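Lysyl oxidase (Pichia pastoris, PDB 1W7C) oxidises primary amines, including the side-chain amine of lysine, as a dimeric copper enzyme that carries a topaquinone cofactor in each subunit. Local coordinates at the interface of chains A and B. Numbering follows the deposited sequence. Chains: chain A/B, Lysyl oxidase.

Contact 1: the interface of chains A and B. Residues chain A 512, 530-532; chain B 474, 487, 655.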
# COMPACT_ATOMS: atom_id res chain seq x y z
N MET A 512 18.99 -7.52 7.72
CA MET A 512 19.82 -6.66 6.89
C MET A 512 20.51 -5.65 7.76
O MET A 512 19.87 -5.00 8.56
CB MET A 512 18.93 -5.94 5.89
CG MET A 512 18.15 -6.84 4.94
SD MET A 512 16.91 -5.92 4.06
CE MET A 512 16.24 -7.24 3.05
N LYS A 530 26.73 -3.56 3.17
CA LYS A 530 25.57 -4.15 3.80
C LYS A 530 25.54 -5.64 3.52
O LYS A 530 25.96 -6.09 2.46
CB LYS A 530 24.27 -3.46 3.33
CG LYS A 530 24.06 -3.44 1.82
CD LYS A 530 22.75 -2.78 1.45
CE LYS A 530 22.62 -2.47 0.00
NZ LYS A 530 23.46 -1.31 -0.42
N GLN A 531 25.02 -6.38 4.49
CA GLN A 531 24.90 -7.82 4.41
C GLN A 531 23.52 -8.29 4.88
O GLN A 531 22.81 -7.58 5.60
CB GLN A 531 25.95 -8.50 5.28
CG GLN A 531 27.37 -8.25 4.83
CD GLN A 531 28.40 -8.93 5.70
OE1 GLN A 531 28.07 -9.49 6.77
NE2 GLN A 531 29.66 -8.87 5.28
N ILE A 532 23.23 -9.53 4.51
CA ILE A 532 22.14 -10.32 5.08
C ILE A 532 22.67 -11.43 6.00
O ILE A 532 23.77 -11.92 5.81
CB ILE A 532 21.29 -10.94 3.95
CG1 ILE A 532 22.16 -11.72 2.91
CG2 ILE A 532 20.52 -9.82 3.25
CD1 ILE A 532 21.42 -12.82 2.15
N PRO B 474 27.03 -13.71 2.28
CA PRO B 474 26.57 -12.54 3.04
C PRO B 474 25.87 -11.47 2.20
O PRO B 474 25.39 -10.51 2.79
CB PRO B 474 27.84 -11.99 3.68
CG PRO B 474 28.78 -13.16 3.69
CD PRO B 474 28.48 -13.89 2.41
N PHE B 487 22.37 -8.07 -3.39
CA PHE B 487 21.58 -7.21 -2.55
C PHE B 487 21.77 -5.72 -2.84
O PHE B 487 22.91 -5.25 -2.98
CB PHE B 487 22.10 -7.56 -1.16
CG PHE B 487 21.44 -6.88 0.01
CD1 PHE B 487 22.18 -6.73 1.20
CD2 PHE B 487 20.12 -6.54 0.03
CE1 PHE B 487 21.60 -6.18 2.32
CE2 PHE B 487 19.55 -5.97 1.17
CZ PHE B 487 20.29 -5.79 2.29
N LEU B 655 16.42 -7.93 -2.22
CA LEU B 655 17.21 -9.15 -2.07
C LEU B 655 16.56 -10.16 -3.04
O LEU B 655 15.62 -10.91 -2.67
CB LEU B 655 17.13 -9.66 -0.63
CG LEU B 655 18.00 -10.90 -0.39
CD1 LEU B 655 19.49 -10.56 -0.45
CD2 LEU B 655 17.68 -11.59 0.94
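B:Phe487 enters chain A as a flat wedge, with the side chains of A:Lys530 and A:Ile532 on opposite faces of its ring. The aliphatic stem of A:Lys530 lies over one face, its CD 3.7 Å from CE1 of the ring. A:Ile532 sets CG2 over the other face, 3.9 Å from the same CE1, and both are displaced toward the rim. The second anchor is B:Pro474, whose rigid ring and carbonyl, in the 3-10 turn 473-475, present one apolar and one accepting surface to strand 526-536. Its carbonyl O takes a bond from the backbone N of A:Ile532 at 2.9 Å, fairly straight at 160°. The proline ring runs alongside A:Gln531, its CB 3.7 Å from the amide carbon CD.

The far end of the B:Phe487 ring meets A:Met512, whose CG is 3.6 Å from CZ; a thioether chain is slender and pliable enough to follow that rim. With CG anti to the backbone N (chi1 -177°), B:Phe487 carries its ring out to these partners. An alanine in place of B:Phe487 would remove this wedge and is likely to leave the A:Lys530 stem and the A:Ile532 methyl without the surface between them. A:Ile532 also reaches tip to tip for B:Leu655, CG2 standing 3.9 Å from CD1. B:Phe487 and B:Leu655 directly adjoin the copper ligands B:His488 and B:His654 in sequence, so the contact joins strands 504-518 and 526-536 of one subunit to the segments bearing the other subunit's copper site.

Contact 2: the interface of chains A and B. Residues chain A 430, 441, 457, 666-667; chain B 408-411.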
# COMPACT_ATOMS: atom_id res chain seq x y z
N ARG A 430 -14.49 -10.23 -1.85
CA ARG A 430 -14.82 -9.18 -0.89
C ARG A 430 -16.07 -9.49 -0.08
O ARG A 430 -17.03 -10.08 -0.61
CB ARG A 430 -15.07 -7.86 -1.63
CG ARG A 430 -15.77 -6.78 -0.84
CD ARG A 430 -15.88 -5.45 -1.58
NE ARG A 430 -14.58 -4.81 -1.68
CZ ARG A 430 -14.02 -4.35 -2.78
NH1 ARG A 430 -14.66 -4.40 -3.94
NH2 ARG A 430 -12.82 -3.81 -2.73
N ASN A 441 -14.43 -3.13 5.04
CA ASN A 441 -14.37 -3.64 3.69
C ASN A 441 -13.18 -4.57 3.61
O ASN A 441 -12.03 -4.12 3.73
CB ASN A 441 -14.25 -2.44 2.76
CG ASN A 441 -14.31 -2.81 1.30
OD1 ASN A 441 -13.99 -3.95 0.92
ND2 ASN A 441 -14.76 -1.85 0.48
N ARG A 457 -10.19 -2.02 4.60
CA ARG A 457 -10.39 -0.57 4.62
C ARG A 457 -11.59 -0.29 5.52
O ARG A 457 -12.54 -1.07 5.56
CB ARG A 457 -10.66 -0.03 3.21
CG ARG A 457 -9.49 -0.30 2.24
CD ARG A 457 -9.82 0.13 0.85
NE ARG A 457 -8.73 -0.07 -0.10
CZ ARG A 457 -7.71 0.78 -0.28
NH1 ARG A 457 -7.64 1.91 0.39
NH2 ARG A 457 -6.77 0.52 -1.19
N PHE A 666 -12.50 5.26 2.70
CA PHE A 666 -11.81 3.99 2.57
C PHE A 666 -10.40 4.17 1.99
O PHE A 666 -9.54 3.31 2.22
CB PHE A 666 -12.55 3.04 1.62
CG PHE A 666 -13.78 2.34 2.19
CD1 PHE A 666 -14.97 2.27 1.43
CD2 PHE A 666 -13.74 1.67 3.37
CE1 PHE A 666 -16.08 1.54 1.91
CE2 PHE A 666 -14.83 0.97 3.84
CZ PHE A 666 -15.99 0.91 3.11
N SER A 667 -10.16 5.22 1.22
CA SER A 667 -8.88 5.36 0.50
C SER A 667 -7.69 5.53 1.45
O SER A 667 -6.58 4.98 1.21
CB SER A 667 -8.97 6.56 -0.40
OG SER A 667 -9.40 7.65 0.38
N TYR B 408 -12.44 -0.57 -5.04
CA TYR B 408 -13.17 -0.35 -3.79
C TYR B 408 -13.81 1.04 -3.89
O TYR B 408 -13.25 1.96 -4.53
CB TYR B 408 -12.23 -0.45 -2.57
CG TYR B 408 -11.21 0.64 -2.56
CD1 TYR B 408 -10.08 0.58 -3.36
CD2 TYR B 408 -11.37 1.76 -1.75
CE1 TYR B 408 -9.13 1.60 -3.36
CE2 TYR B 408 -10.43 2.77 -1.74
CZ TYR B 408 -9.33 2.71 -2.55
OH TYR B 408 -8.47 3.78 -2.58
N SER B 409 -14.96 1.19 -3.25
CA SER B 409 -15.64 2.47 -3.23
C SER B 409 -14.88 3.50 -2.38
O SER B 409 -14.06 3.15 -1.55
CB SER B 409 -17.13 2.28 -2.81
OG SER B 409 -17.24 2.38 -1.42
N LEU B 410 -15.13 4.79 -2.61
CA LEU B 410 -14.41 5.81 -1.85
C LEU B 410 -14.88 5.84 -0.41
O LEU B 410 -14.09 6.02 0.50
CB LEU B 410 -14.54 7.19 -2.52
CG LEU B 410 -13.77 8.33 -1.83
CD1 LEU B 410 -12.28 8.03 -1.73
CD2 LEU B 410 -14.00 9.59 -2.64
N LEU B 411 -16.19 5.67 -0.21
CA LEU B 411 -16.77 5.56 1.13
C LEU B 411 -18.14 4.90 1.02
O LEU B 411 -18.66 4.69 -0.08
CB LEU B 411 -16.84 6.92 1.85
CG LEU B 411 -17.78 8.00 1.35
CD1 LEU B 411 -19.25 7.67 1.57
CD2 LEU B 411 -17.48 9.33 2.01
O HOH W 1 -15.99 -1.47 -2.19
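B:Tyr408 places CG between its backbone N and carbonyl carbon (chi1 65°), turning the phenol ring toward A:Arg457, whose chain runs extended from CG to NE before the guanidinium turns (chi4 -83°) to lie flat on that ring. The result is a cation-pi stack within the dimer of this copper/topaquinone oxidase. The two planes are 3° apart, and NE of A:Arg457 sits over the ring centre. CZ of A:Arg457 is 3.4 Å from CZ of B:Tyr408. Arginine suits the place because it can stack by its face while bonding by its edge: NH1 donates to the backbone O of A:Phe666 at 3.0 Å, nearly in the guanidinium plane, which fixes its rotation. A leucine at B:Tyr408 would probably leave the A:Arg457 guanidinium without its aromatic bed.

Beside the stack, A:Phe666 N donates to the carbonyl O of B:Leu410 at 2.8 Å. The ring of A:Phe666 takes B:Ser409 OG at its edge, in plane. A water joins A:Asn441 ND2 and B:Ser409 N, 3.0 Å from each. A:Asn441, three residues beyond the topaquinone at position 438, is itself steadied by A:Arg430, whose NE gives a 2.8 Å bond to OD1 on a lone pair.

Contact 3: the interface of chains A and B. Residues chain A 11, 13, 292, 294, 303; chain B 276-277, 280.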
# COMPACT_ATOMS: atom_id res chain seq x y z
N VAL A 11 -18.51 -20.56 -16.15
CA VAL A 11 -18.12 -21.96 -16.03
C VAL A 11 -18.29 -22.41 -14.60
O VAL A 11 -17.84 -21.76 -13.68
CB VAL A 11 -16.66 -22.15 -16.47
CG1 VAL A 11 -16.15 -23.59 -16.21
CG2 VAL A 11 -16.50 -21.74 -17.89
N ILE A 13 -17.54 -25.88 -12.04
CA ILE A 13 -16.69 -27.04 -11.89
C ILE A 13 -17.12 -27.87 -10.71
O ILE A 13 -17.91 -27.42 -9.87
CB ILE A 13 -15.23 -26.62 -11.77
CG1 ILE A 13 -15.07 -25.61 -10.60
CG2 ILE A 13 -14.75 -26.07 -13.11
CD1 ILE A 13 -13.70 -25.45 -10.03
N ARG A 292 -13.66 -15.46 -16.14
CA ARG A 292 -12.44 -16.30 -16.20
C ARG A 292 -12.08 -17.07 -14.92
O ARG A 292 -11.00 -17.66 -14.84
CB ARG A 292 -11.23 -15.45 -16.66
CG ARG A 292 -11.52 -14.62 -17.90
CD ARG A 292 -10.34 -14.12 -18.66
NE ARG A 292 -9.30 -13.65 -17.74
CZ ARG A 292 -8.00 -13.89 -17.88
NH1 ARG A 292 -7.52 -14.45 -18.99
NH2 ARG A 292 -7.18 -13.55 -16.87
N ALA A 294 -14.00 -19.94 -12.14
CA ALA A 294 -15.02 -21.00 -12.08
C ALA A 294 -15.33 -21.34 -10.64
O ALA A 294 -14.58 -21.00 -9.73
CB ALA A 294 -14.56 -22.23 -12.84
N SER A 303 -11.99 -21.70 -8.46
CA SER A 303 -10.76 -21.85 -9.23
C SER A 303 -10.55 -20.62 -10.13
O SER A 303 -11.47 -20.10 -10.75
CB SER A 303 -10.78 -23.15 -10.10
OG SER A 303 -11.63 -23.04 -11.20
N HIS B 276 -6.59 -22.81 -17.22
CA HIS B 276 -8.04 -22.89 -17.45
C HIS B 276 -8.64 -21.49 -17.61
O HIS B 276 -8.39 -20.60 -16.75
CB HIS B 276 -8.69 -23.61 -16.25
CG HIS B 276 -10.16 -23.85 -16.40
ND1 HIS B 276 -11.05 -23.59 -15.38
CD2 HIS B 276 -10.90 -24.38 -17.41
CE1 HIS B 276 -12.26 -23.93 -15.74
NE2 HIS B 276 -12.21 -24.41 -16.98
N LEU B 277 -9.36 -21.27 -18.70
CA LEU B 277 -10.02 -20.02 -19.02
C LEU B 277 -9.12 -18.86 -19.44
O LEU B 277 -9.61 -17.75 -19.69
CB LEU B 277 -11.02 -19.63 -17.94
CG LEU B 277 -11.98 -20.75 -17.55
CD1 LEU B 277 -12.91 -20.25 -16.45
CD2 LEU B 277 -12.70 -21.33 -18.73
N ARG B 280 -9.71 -16.86 -22.67
CA ARG B 280 -10.62 -15.71 -22.68
C ARG B 280 -9.79 -14.49 -22.34
O ARG B 280 -8.94 -14.51 -21.46
CB ARG B 280 -11.74 -15.88 -21.63
CG ARG B 280 -12.61 -17.11 -21.82
CD ARG B 280 -13.66 -17.32 -20.72
NE ARG B 280 -14.41 -18.54 -21.03
CZ ARG B 280 -15.58 -18.87 -20.51
NH1 ARG B 280 -16.20 -18.05 -19.68
NH2 ARG B 280 -16.18 -20.00 -20.90
O HOH W 2 -9.32 -19.70 -14.40
O HOH W 3 -10.04 -22.17 -13.23
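In this patch of the copper amine oxidase homodimer, part apolar and part bridged by water, a loop of one subunit, with B:His276, B:Leu277 and B:Arg280, is laid against short strands and the turns beside them in the other, tying it to the N-terminal segment and the 292-303 region. A:Arg292 spans the seam: its chain bends at chi3 (-42°), and NH1 donates to the backbone O of B:Arg280 at 2.9 Å, close to the C=O axis. Long and flexible, arginine can reach a main-chain acceptor while its methylenes still pack, and CD lies 3.7 Å from CB of B:Arg280 as the two side chains slide past each other.

A:Val11 divides its branches. CG1 touches the imidazole of B:His276 at CE1, 3.9 Å away, while CG2 meets B:Leu277 CD2 at 3.9 Å and the guanidinium NH2 of B:Arg280. B:Leu277 lays its own CG over the centre of one imidazole face, which probably limits how the ring can turn.

A histidine can offer ND1 to a bridging water and CE1 to the valine. That water, in the imidazole plane, lies 2.8 Å from B:His276 ND1 and 2.7 Å from the hydroxyl OG of A:Ser303. It contacts a second water, which bridges the carbonyl oxygens of A:Arg292 and B:His276.

Contact 4: the interface of chains A and B. Residues chain A 411, 413, 418, 420, 687, 692; chain B 266-267, 663.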
# COMPACT_ATOMS: atom_id res chain seq x y z
N LEU A 411 4.50 -7.20 -14.91
CA LEU A 411 5.92 -6.98 -15.16
C LEU A 411 6.10 -6.47 -16.58
O LEU A 411 5.16 -6.45 -17.38
CB LEU A 411 6.76 -8.24 -14.87
CG LEU A 411 6.63 -9.45 -15.76
CD1 LEU A 411 7.19 -9.24 -17.17
CD2 LEU A 411 7.32 -10.65 -15.15
N HIS A 413 9.61 -5.60 -19.64
CA HIS A 413 10.92 -5.10 -19.97
C HIS A 413 11.00 -4.66 -21.42
O HIS A 413 10.44 -5.32 -22.29
CB HIS A 413 12.05 -6.12 -19.65
CG HIS A 413 13.42 -5.56 -19.85
ND1 HIS A 413 13.89 -4.46 -19.17
CD2 HIS A 413 14.42 -5.94 -20.69
CE1 HIS A 413 15.12 -4.20 -19.56
NE2 HIS A 413 15.47 -5.08 -20.49
N TYR A 418 13.04 -5.48 -28.36
CA TYR A 418 11.73 -6.03 -27.99
C TYR A 418 11.15 -5.31 -26.79
O TYR A 418 11.85 -4.62 -26.05
CB TYR A 418 11.84 -7.52 -27.66
CG TYR A 418 12.57 -7.85 -26.35
CD1 TYR A 418 11.89 -7.86 -25.11
CD2 TYR A 418 13.92 -8.17 -26.35
CE1 TYR A 418 12.57 -8.15 -23.96
CE2 TYR A 418 14.61 -8.47 -25.16
CZ TYR A 418 13.92 -8.46 -23.96
OH TYR A 418 14.54 -8.77 -22.76
N ALA A 420 8.38 -6.66 -23.77
CA ALA A 420 7.61 -7.78 -23.25
C ALA A 420 6.85 -7.26 -22.03
O ALA A 420 7.44 -6.73 -21.12
CB ALA A 420 8.55 -8.90 -22.86
N ARG A 687 4.77 -16.63 -15.93
CA ARG A 687 5.24 -16.57 -17.32
C ARG A 687 4.39 -17.36 -18.32
O ARG A 687 4.42 -17.10 -19.53
CB ARG A 687 6.69 -17.06 -17.43
CG ARG A 687 7.76 -16.33 -16.61
CD ARG A 687 8.01 -14.85 -16.98
NE ARG A 687 6.87 -14.05 -16.56
CZ ARG A 687 6.05 -13.38 -17.35
NH1 ARG A 687 6.33 -13.20 -18.64
NH2 ARG A 687 5.00 -12.80 -16.81
N GLN A 692 -0.34 -11.42 -22.05
CA GLN A 692 0.92 -10.71 -22.22
C GLN A 692 1.13 -10.40 -23.69
O GLN A 692 0.38 -10.92 -24.54
CB GLN A 692 2.08 -11.51 -21.60
CG GLN A 692 2.28 -12.91 -22.11
CD GLN A 692 3.52 -13.54 -21.48
OE1 GLN A 692 4.64 -13.14 -21.78
NE2 GLN A 692 3.33 -14.58 -20.67
N ILE B 266 11.88 -13.82 -20.92
CA ILE B 266 10.69 -13.26 -20.28
C ILE B 266 9.39 -13.77 -20.88
O ILE B 266 8.47 -14.12 -20.17
CB ILE B 266 10.72 -11.72 -20.35
CG1 ILE B 266 11.91 -11.13 -19.63
CG2 ILE B 266 9.40 -11.13 -19.79
CD1 ILE B 266 12.17 -9.72 -20.07
N GLN B 267 9.27 -13.73 -22.19
CA GLN B 267 7.98 -13.92 -22.82
C GLN B 267 7.54 -15.38 -22.80
O GLN B 267 8.36 -16.28 -22.60
CB GLN B 267 8.03 -13.38 -24.22
CG GLN B 267 8.80 -14.23 -25.23
CD GLN B 267 10.27 -13.88 -25.30
OE1 GLN B 267 10.79 -13.14 -24.45
NE2 GLN B 267 10.95 -14.40 -26.33
N ASN B 663 12.55 -12.04 -14.46
CA ASN B 663 12.43 -10.61 -14.17
C ASN B 663 11.78 -10.39 -12.81
O ASN B 663 11.00 -11.21 -12.33
CB ASN B 663 11.51 -9.89 -15.18
CG ASN B 663 12.23 -9.19 -16.35
OD1 ASN B 663 11.64 -8.28 -16.92
ND2 ASN B 663 13.44 -9.61 -16.71
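A knob-in-pocket contact, mostly apolar and pinned by a backbone-directed arginine bond, fastens a loop of one subunit onto a sheet surface of the other in the copper amine oxidase dimer. B:Ile266 is the knob. Its two branches part: CD1 at the end of the longer arm reaches A:His413, 3.6 Å from CB, and lies 3.7 Å from the phenol OH of A:Tyr418. The methyl CG2, anti to the backbone N, points the other way to A:Ala420 CB and A:Leu411 CD1, 3.9 Å from each. A beta-branched isoleucine can serve both directions, and the small alanine lets the knob come close to the strand.

The backbone O of B:Ile266 accepts from A:Arg687 NH1 at 2.8 Å. The bond is straight at the hydrogen (163°); the oxygen lies in the guanidinium plane, whereas the donor stands above the carbonyl plane. A:Arg687 is folded at chi2 and chi3 (-64° and 71°), which curls its head back to the knob, and A:Leu411 CD2 lies over one guanidinium face toward the rim. On the far side of A:Arg687, A:Gln692 NE2 gives its backbone O a bent 3.0 Å bond from above the carbonyl plane, which may steady the loop, while OE1 of A:Gln692 approaches CA of B:Gln267. B:Asn663 adds OD1 against A:His413 CB. The pocket is thus built on strands 411-415 and 418-422, with A:Arg687 in the loop before strand 692-697, and the start of that strand, as its other wall.

The four contacts are spread along the dimer interface, from about 24 Å between the C-alpha centres of contacts 3 and 4 to about 42 Å between those of contacts 1 and 3. Contacts 2 and 4 share Leu411, from chain B in one and chain A in the other, and both draw on the 663-667 segment. The chain B loops of contacts 3 and 4 are close in sequence, at 276-280 and 266-267. Contact 2 centres about 16 Å from A:Asp358, the probable catalytic base, so dimer packing there approaches the active site. Two-fold symmetry repeats each contact, fastening the subunits at many separated points.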